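Local coordinates for crispr-associated protein Cas5, dvulg subtype (Xanthomonas oryzae pv. oryzae, PDB 3VZI), which probably acts as a Cas5d endoribonuclease, cutting precursor CRISPR RNA for the microbial CRISPR immune system, and binds nucleic acid, at residues Ala44-Pro49 with Asn142-Arg147; Ala50-Val55 with Ile194-Gly199. All coordinates share one frame; numbering follows the deposited sequence.

Contact 1: Ala44-Pro49 with Asn142-Arg147; sequences AIHWKP and NRRARR
Ile45 and Arg144 run alongside each other in opposite directions, with the methyl CG2 of Ile45 3.8 Å from CB of Arg144. The same methyl, Ile45 CG2, lies 3.9 Å from the backbone N of Ala145. It is placed there by a first torsion that sets CG2 anti to the Ile45 backbone N and leaves CG1 anti to the carbonyl carbon (chi1 -58°). The longer branch also reaches the second helix, more loosely: CD1 of Ile45 is 4.4 Å from CB of Ala145. Beyond CB, the Arg144 chain bends twice and passes the end of helix 35-45. Arg144 NE sits 3.2 Å from Ile45 O, but the angle is too poor for a hydrogen bond. The guanidinium then turns an edge to His46, bringing Arg144 NH1 3.6 Å from His46 ND1, with the imidazole and guanidinium planes 39° apart. His46 is the first residue to leave the helical path, and NE2 of His46 is hydrogen-bonded to ND1 of His137. Phe141, Phe165 and Leu9 pack on Ile45, while Leu167 lies against Ala145. The arrangement belongs to an RRM-like (ferredoxin-like) domain, in which helices 35-45 and 134-146 lie on one face of the antiparallel sheet and here meet near their C-terminal ends. Because helix ends of this kind carry partial negative charge, the arginine beside the Ile45 carbonyl probably supplies a favourable electrostatic term, without a directional bond, to a contact whose closest side-chain packing is aliphatic, with the His46 imidazole at the guanidinium edge.

Contact 2: Ala50-Val55 with Ile194-Gly199; sequences AIRWVV and IDFADG
Arg52 brings the NH2 end of its guanidinium over one face of the Phe196 ring, nearer the CG-CD1 side than the middle. Arg52 NH2 is 3.4 Å from Phe196 CD1 and 3.7 Å from Phe196 CB, which places the nitrogen above the root of the ring. The two planes stand 84° apart, and the guanidinium meets the ring with its edge rather than lying flat on it. With only NH2 close and Arg52 CZ 5.1 Å from the Phe196 ring centroid, any cation-pi attraction is weak at most. The reach comes from an arginine extended from CG to NE, whose CG stands anti to the backbone N (chi1 -171°). Arg52 belongs to strand 51-60, the second strand of the RRM-like fold, and pairs by backbone hydrogen bonds with Glu123 on antiparallel strand 114-124. Side chains alternate along this strand. Ile51, Trp53 and Val55 face the two helices, Trp53 packing on Leu42 and meeting the rings of Phe122 and Phe141, whereas Arg52 emerges on the other face and also touches Thr125 and Pro219. Phe196 comes from the loop between strands 184-194 and 202-210, a separate two-stranded antiparallel pair. Asp195 OD2 approaches the opposite face near the ring's margin, 3.4 Å from the Phe196 ring plane, so the ring lies between an arginine nitrogen and a carboxylate oxygen. The same oxygen accepts a weak hydrogen bond from Ala197 N and forms a long, weak ion pair with Arg203. Phe196 also touches a crystal neighbour, which may influence how this exposed ring is set.

From the N terminus, the chain leaves helix 35-45 through 44-49 and continues directly into 50-55, the start of strand 51-60. Contact 1 closes a loop of 92 residues at the end of helix 134-146; contact 2 closes a longer one of 138 residues at the turn after strand 184-194. Because their segments alternate, the two closures cross rather than nest. Contact 1 joins helix to helix within the RRM-like domain, and contact 2 joins its sheet to the C-terminal hairpin. Their centres are 16 Å apart, yet the first segments touch: His46 O and Trp53 NE1 are 3.1 Å apart, a probable hydrogen bond.

Contact 1: Ala44-Pro49 with Asn142-Arg147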
loop_
_atom_site.group_PDB
_atom_site.type_symbol
_atom_site.label_atom_id
_atom_site.label_comp_id
_atom_site.label_asym_id
_atom_site.label_seq_id
_atom_site.Cartn_x
_atom_site.Cartn_y
_atom_site.Cartn_z
ATOM N N ALA A 44 -6.134 -8.643 -5.106
ATOM C CA ALA A 44 -5.975 -9.829 -4.262
ATOM C C ALA A 44 -7.340 -10.418 -4.004
ATOM O O ALA A 44 -7.504 -11.648 -3.938
ATOM C CB ALA A 44 -5.282 -9.499 -2.945
ATOM N N ILE A 45 -8.332 -9.542 -3.859
ATOM C CA ILE A 45 -9.687 -10.013 -3.575
ATOM C C ILE A 45 -10.300 -10.592 -4.832
ATOM O O ILE A 45 -10.897 -11.652 -4.784
ATOM C CB ILE A 45 -10.581 -8.939 -2.968
ATOM C CG1 ILE A 45 -9.954 -8.426 -1.673
ATOM C CG2 ILE A 45 -11.943 -9.526 -2.701
ATOM C CD1 ILE A 45 -10.838 -7.496 -0.867
ATOM N N HIS A 46 -10.099 -9.907 -5.954
ATOM C CA HIS A 46 -10.552 -10.379 -7.250
ATOM C C HIS A 46 -9.884 -9.641 -8.337
ATOM O O HIS A 46 -9.898 -8.424 -8.336
ATOM C CB HIS A 46 -12.060 -10.197 -7.410
ATOM C CG HIS A 46 -12.583 -10.644 -8.750
ATOM N ND1 HIS A 46 -12.367 -11.905 -9.238
ATOM C CD2 HIS A 46 -13.347 -9.972 -9.710
ATOM C CE1 HIS A 46 -12.948 -12.019 -10.460
ATOM N NE2 HIS A 46 -13.553 -10.838 -10.749
ATOM N N TRP A 47 -9.331 -10.368 -9.304
ATOM C CA TRP A 47 -8.865 -9.754 -10.559
ATOM C C TRP A 47 -8.830 -10.757 -11.679
ATOM O O TRP A 47 -8.621 -11.950 -11.461
ATOM C CB TRP A 47 -7.494 -9.106 -10.388
ATOM C CG TRP A 47 -6.912 -8.577 -11.687
ATOM C CD1 TRP A 47 -7.138 -7.327 -12.277
ATOM C CD2 TRP A 47 -5.995 -9.274 -12.614
ATOM N NE1 TRP A 47 -6.457 -7.218 -13.460
ATOM C CE2 TRP A 47 -5.745 -8.345 -13.717
ATOM C CE3 TRP A 47 -5.382 -10.527 -12.632
ATOM C CZ2 TRP A 47 -4.914 -8.668 -14.775
ATOM C CZ3 TRP A 47 -4.557 -10.855 -13.719
ATOM C CH2 TRP A 47 -4.331 -9.943 -14.764
ATOM N N LYS A 48 -9.038 -10.268 -12.897
ATOM C CA LYS A 48 -8.999 -11.084 -14.104
ATOM C C LYS A 48 -8.550 -10.172 -15.216
ATOM O O LYS A 48 -8.740 -8.953 -15.121
ATOM C CB LYS A 48 -10.392 -11.657 -14.428
ATOM C CG LYS A 48 -10.768 -12.937 -13.682
ATOM C CD LYS A 48 -9.692 -13.997 -13.844
ATOM C CE LYS A 48 -10.047 -15.295 -13.152
ATOM N NZ LYS A 48 -10.656 -16.268 -14.102
ATOM N N PRO A 49 -7.942 -10.737 -16.283
ATOM C CA PRO A 49 -7.526 -9.856 -17.391
ATOM C C PRO A 49 -8.666 -8.941 -17.891
ATOM O O PRO A 49 -8.399 -7.797 -18.274
ATOM C CB PRO A 49 -7.079 -10.854 -18.472
ATOM C CG PRO A 49 -6.590 -12.037 -17.700
ATOM C CD PRO A 49 -7.467 -12.129 -16.477
ATOM N N ASN A 142 -17.775 -8.208 -4.509
ATOM C CA ASN A 142 -18.568 -7.856 -3.325
ATOM C C ASN A 142 -18.857 -9.069 -2.442
ATOM O O ASN A 142 -18.756 -9.026 -1.204
ATOM C CB ASN A 142 -19.890 -7.245 -3.752
ATOM C CG ASN A 142 -19.763 -5.836 -4.269
ATOM O OD1 ASN A 142 -18.873 -5.060 -3.858
ATOM N ND2 ASN A 142 -20.673 -5.474 -5.176
ATOM N N ARG A 143 -19.213 -10.159 -3.099
ATOM C CA ARG A 143 -19.463 -11.443 -2.445
ATOM C C ARG A 143 -18.206 -11.844 -1.686
ATOM O O ARG A 143 -18.280 -12.399 -0.600
ATOM C CB ARG A 143 -19.834 -12.475 -3.507
ATOM C CG ARG A 143 -20.302 -13.814 -3.024
ATOM C CD ARG A 143 -19.789 -14.898 -3.975
ATOM N NE ARG A 143 -20.244 -14.761 -5.372
ATOM C CZ ARG A 143 -19.592 -15.224 -6.452
ATOM N NH1 ARG A 143 -20.129 -15.043 -7.654
ATOM N NH2 ARG A 143 -18.410 -15.858 -6.356
ATOM N N ARG A 144 -17.048 -11.509 -2.235
ATOM C CA ARG A 144 -15.794 -12.009 -1.672
ATOM C C ARG A 144 -15.276 -11.179 -0.522
ATOM O O ARG A 144 -14.799 -11.736 0.483
ATOM C CB ARG A 144 -14.730 -12.065 -2.739
ATOM C CG ARG A 144 -14.884 -13.211 -3.679
ATOM C CD ARG A 144 -13.491 -13.687 -3.932
ATOM N NE ARG A 144 -13.223 -13.764 -5.344
ATOM C CZ ARG A 144 -13.037 -14.901 -5.967
ATOM N NH1 ARG A 144 -12.801 -14.901 -7.276
ATOM N NH2 ARG A 144 -13.076 -16.033 -5.257
ATOM N N ALA A 145 -15.329 -9.856 -0.732
ATOM C CA ALA A 145 -15.036 -8.841 0.264
ATOM C C ALA A 145 -15.953 -8.973 1.484
ATOM O O ALA A 145 -15.482 -8.950 2.620
ATOM C CB ALA A 145 -15.179 -7.472 -0.369
ATOM N N ARG A 146 -17.261 -9.131 1.247
ATOM C CA ARG A 146 -18.232 -9.328 2.340
ATOM C C ARG A 146 -17.815 -10.529 3.178
ATOM O O ARG A 146 -17.788 -10.447 4.399
ATOM C CB ARG A 146 -19.652 -9.513 1.802
ATOM C CG ARG A 146 -20.327 -8.231 1.372
ATOM C CD ARG A 146 -21.791 -8.430 0.983
ATOM N NE ARG A 146 -22.347 -7.282 0.237
ATOM C CZ ARG A 146 -22.792 -7.320 -1.031
ATOM N NH1 ARG A 146 -22.778 -8.450 -1.748
ATOM N NH2 ARG A 146 -23.265 -6.210 -1.593
ATOM N N ARG A 147 -17.467 -11.620 2.491
ATOM C CA ARG A 147 -17.040 -12.900 3.083
ATOM C C ARG A 147 -15.583 -12.944 3.578
ATOM O O ARG A 147 -15.165 -13.951 4.118
ATOM C CB ARG A 147 -17.243 -14.034 2.053
ATOM C CG ARG A 147 -18.479 -14.909 2.255
ATOM C CD ARG A 147 -19.127 -15.411 0.968
ATOM N NE ARG A 147 -19.878 -14.329 0.344
ATOM C CZ ARG A 147 -21.195 -14.135 0.427
ATOM N NH1 ARG A 147 -21.982 -14.973 1.075
ATOM N NH2 ARG A 147 -21.733 -13.089 -0.171
#

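Contact 2: Ala50-Val55 with Ile194-Gly199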
loop_
_atom_site.group_PDB
_atom_site.type_symbol
_atom_site.label_atom_id
_atom_site.label_comp_id
_atom_site.label_asym_id
_atom_site.label_seq_id
_atom_site.Cartn_x
_atom_site.Cartn_y
_atom_site.Cartn_z
ATOM N N ALA A 50 -9.916 -9.437 -17.853
ATOM C CA ALA A 50 -11.129 -8.678 -18.248
ATOM C C ALA A 50 -11.296 -7.325 -17.568
ATOM O O ALA A 50 -12.105 -6.491 -18.025
ATOM C CB ALA A 50 -12.366 -9.499 -17.956
ATOM N N ILE A 51 -10.601 -7.122 -16.445
ATOM C CA ILE A 51 -10.906 -5.951 -15.632
ATOM C C ILE A 51 -9.660 -5.196 -15.232
ATOM O O ILE A 51 -8.547 -5.760 -15.205
ATOM C CB ILE A 51 -11.880 -6.222 -14.434
ATOM C CG1 ILE A 51 -11.303 -7.163 -13.386
ATOM C CG2 ILE A 51 -13.249 -6.732 -14.916
ATOM C CD1 ILE A 51 -11.921 -6.942 -12.030
ATOM N N ARG A 52 -9.862 -3.909 -14.961
ATOM C CA ARG A 52 -8.805 -2.996 -14.600
ATOM C C ARG A 52 -9.307 -2.205 -13.414
ATOM O O ARG A 52 -10.243 -1.415 -13.521
ATOM C CB ARG A 52 -8.468 -2.066 -15.772
ATOM C CG ARG A 52 -7.223 -1.214 -15.552
ATOM C CD ARG A 52 -7.170 0.029 -16.430
ATOM N NE ARG A 52 -5.795 0.545 -16.479
ATOM C CZ ARG A 52 -5.382 1.627 -17.155
ATOM N NH1 ARG A 52 -6.242 2.359 -17.858
ATOM N NH2 ARG A 52 -4.094 1.985 -17.126
ATOM N N TRP A 53 -8.697 -2.429 -12.263
ATOM C CA TRP A 53 -9.033 -1.641 -11.084
ATOM C C TRP A 53 -8.460 -0.282 -11.157
ATOM O O TRP A 53 -7.257 -0.134 -11.366
ATOM C CB TRP A 53 -8.482 -2.312 -9.854
ATOM C CG TRP A 53 -9.399 -3.376 -9.375
ATOM C CD1 TRP A 53 -9.210 -4.726 -9.429
ATOM C CD2 TRP A 53 -10.722 -3.187 -8.784
ATOM N NE1 TRP A 53 -10.279 -5.379 -8.893
ATOM C CE2 TRP A 53 -11.223 -4.511 -8.491
ATOM C CE3 TRP A 53 -11.500 -2.088 -8.475
ATOM C CZ2 TRP A 53 -12.451 -4.720 -7.920
ATOM C CZ3 TRP A 53 -12.744 -2.307 -7.892
ATOM C CH2 TRP A 53 -13.207 -3.595 -7.622
ATOM N N VAL A 54 -9.306 0.725 -10.990
ATOM C CA VAL A 54 -8.840 2.110 -10.908
ATOM C C VAL A 54 -9.179 2.688 -9.545
ATOM O O VAL A 54 -10.348 2.712 -9.174
ATOM C CB VAL A 54 -9.430 2.979 -12.042
ATOM C CG1 VAL A 54 -9.411 4.453 -11.692
ATOM C CG2 VAL A 54 -8.668 2.750 -13.342
ATOM N N VAL A 55 -8.158 3.152 -8.819
ATOM C CA VAL A 55 -8.311 3.808 -7.521
ATOM C C VAL A 55 -8.624 5.280 -7.706
ATOM O O VAL A 55 -7.876 5.982 -8.374
ATOM C CB VAL A 55 -7.037 3.661 -6.667
ATOM C CG1 VAL A 55 -7.127 4.484 -5.403
ATOM C CG2 VAL A 55 -6.827 2.201 -6.295
ATOM N N ILE A 194 2.434 2.029 -11.109
ATOM C CA ILE A 194 3.429 1.489 -12.004
ATOM C C ILE A 194 2.880 1.504 -13.439
ATOM O O ILE A 194 1.674 1.445 -13.643
ATOM C CB ILE A 194 3.763 0.088 -11.453
ATOM C CG1 ILE A 194 5.090 0.138 -10.687
ATOM C CG2 ILE A 194 3.608 -1.017 -12.492
ATOM C CD1 ILE A 194 4.989 -0.540 -9.339
ATOM N N ASP A 195 3.745 1.647 -14.431
ATOM C CA ASP A 195 3.298 1.573 -15.819
ATOM C C ASP A 195 2.544 0.251 -16.096
ATOM O O ASP A 195 3.151 -0.824 -16.212
ATOM C CB ASP A 195 4.485 1.753 -16.785
ATOM C CG ASP A 195 4.064 1.866 -18.267
ATOM O OD1 ASP A 195 4.942 1.687 -19.143
ATOM O OD2 ASP A 195 2.881 2.148 -18.573
ATOM N N PHE A 196 1.215 0.355 -16.160
ATOM C CA PHE A 196 0.338 -0.663 -16.753
ATOM C C PHE A 196 1.016 -1.480 -17.864
ATOM O O PHE A 196 1.024 -2.707 -17.808
ATOM C CB PHE A 196 -0.938 0.012 -17.278
ATOM C CG PHE A 196 -0.740 1.456 -17.696
ATOM C CD1 PHE A 196 -0.788 2.488 -16.752
ATOM C CD2 PHE A 196 -0.500 1.792 -19.036
ATOM C CE1 PHE A 196 -0.602 3.816 -17.138
ATOM C CE2 PHE A 196 -0.315 3.120 -19.422
ATOM C CZ PHE A 196 -0.368 4.133 -18.472
ATOM N N ALA A 197 1.599 -0.786 -18.848
ATOM C CA ALA A 197 2.348 -1.412 -19.958
ATOM C C ALA A 197 3.411 -2.444 -19.531
ATOM O O ALA A 197 3.138 -3.647 -19.551
ATOM C CB ALA A 197 2.958 -0.352 -20.872
ATOM N N ASP A 198 4.605 -1.987 -19.144
ATOM C CA ASP A 198 5.682 -2.904 -18.730
ATOM C C ASP A 198 5.624 -3.379 -17.262
ATOM O O ASP A 198 6.474 -4.162 -16.821
ATOM C CB ASP A 198 7.072 -2.329 -19.075
ATOM C CG ASP A 198 7.272 -0.887 -18.588
ATOM O OD1 ASP A 198 8.306 -0.272 -18.953
ATOM O OD2 ASP A 198 6.411 -0.374 -17.841
ATOM N N GLY A 199 4.628 -2.904 -16.517
ATOM C CA GLY A 199 4.447 -3.287 -15.113
ATOM C C GLY A 199 5.680 -3.102 -14.236
ATOM O O GLY A 199 5.897 -3.888 -13.304
#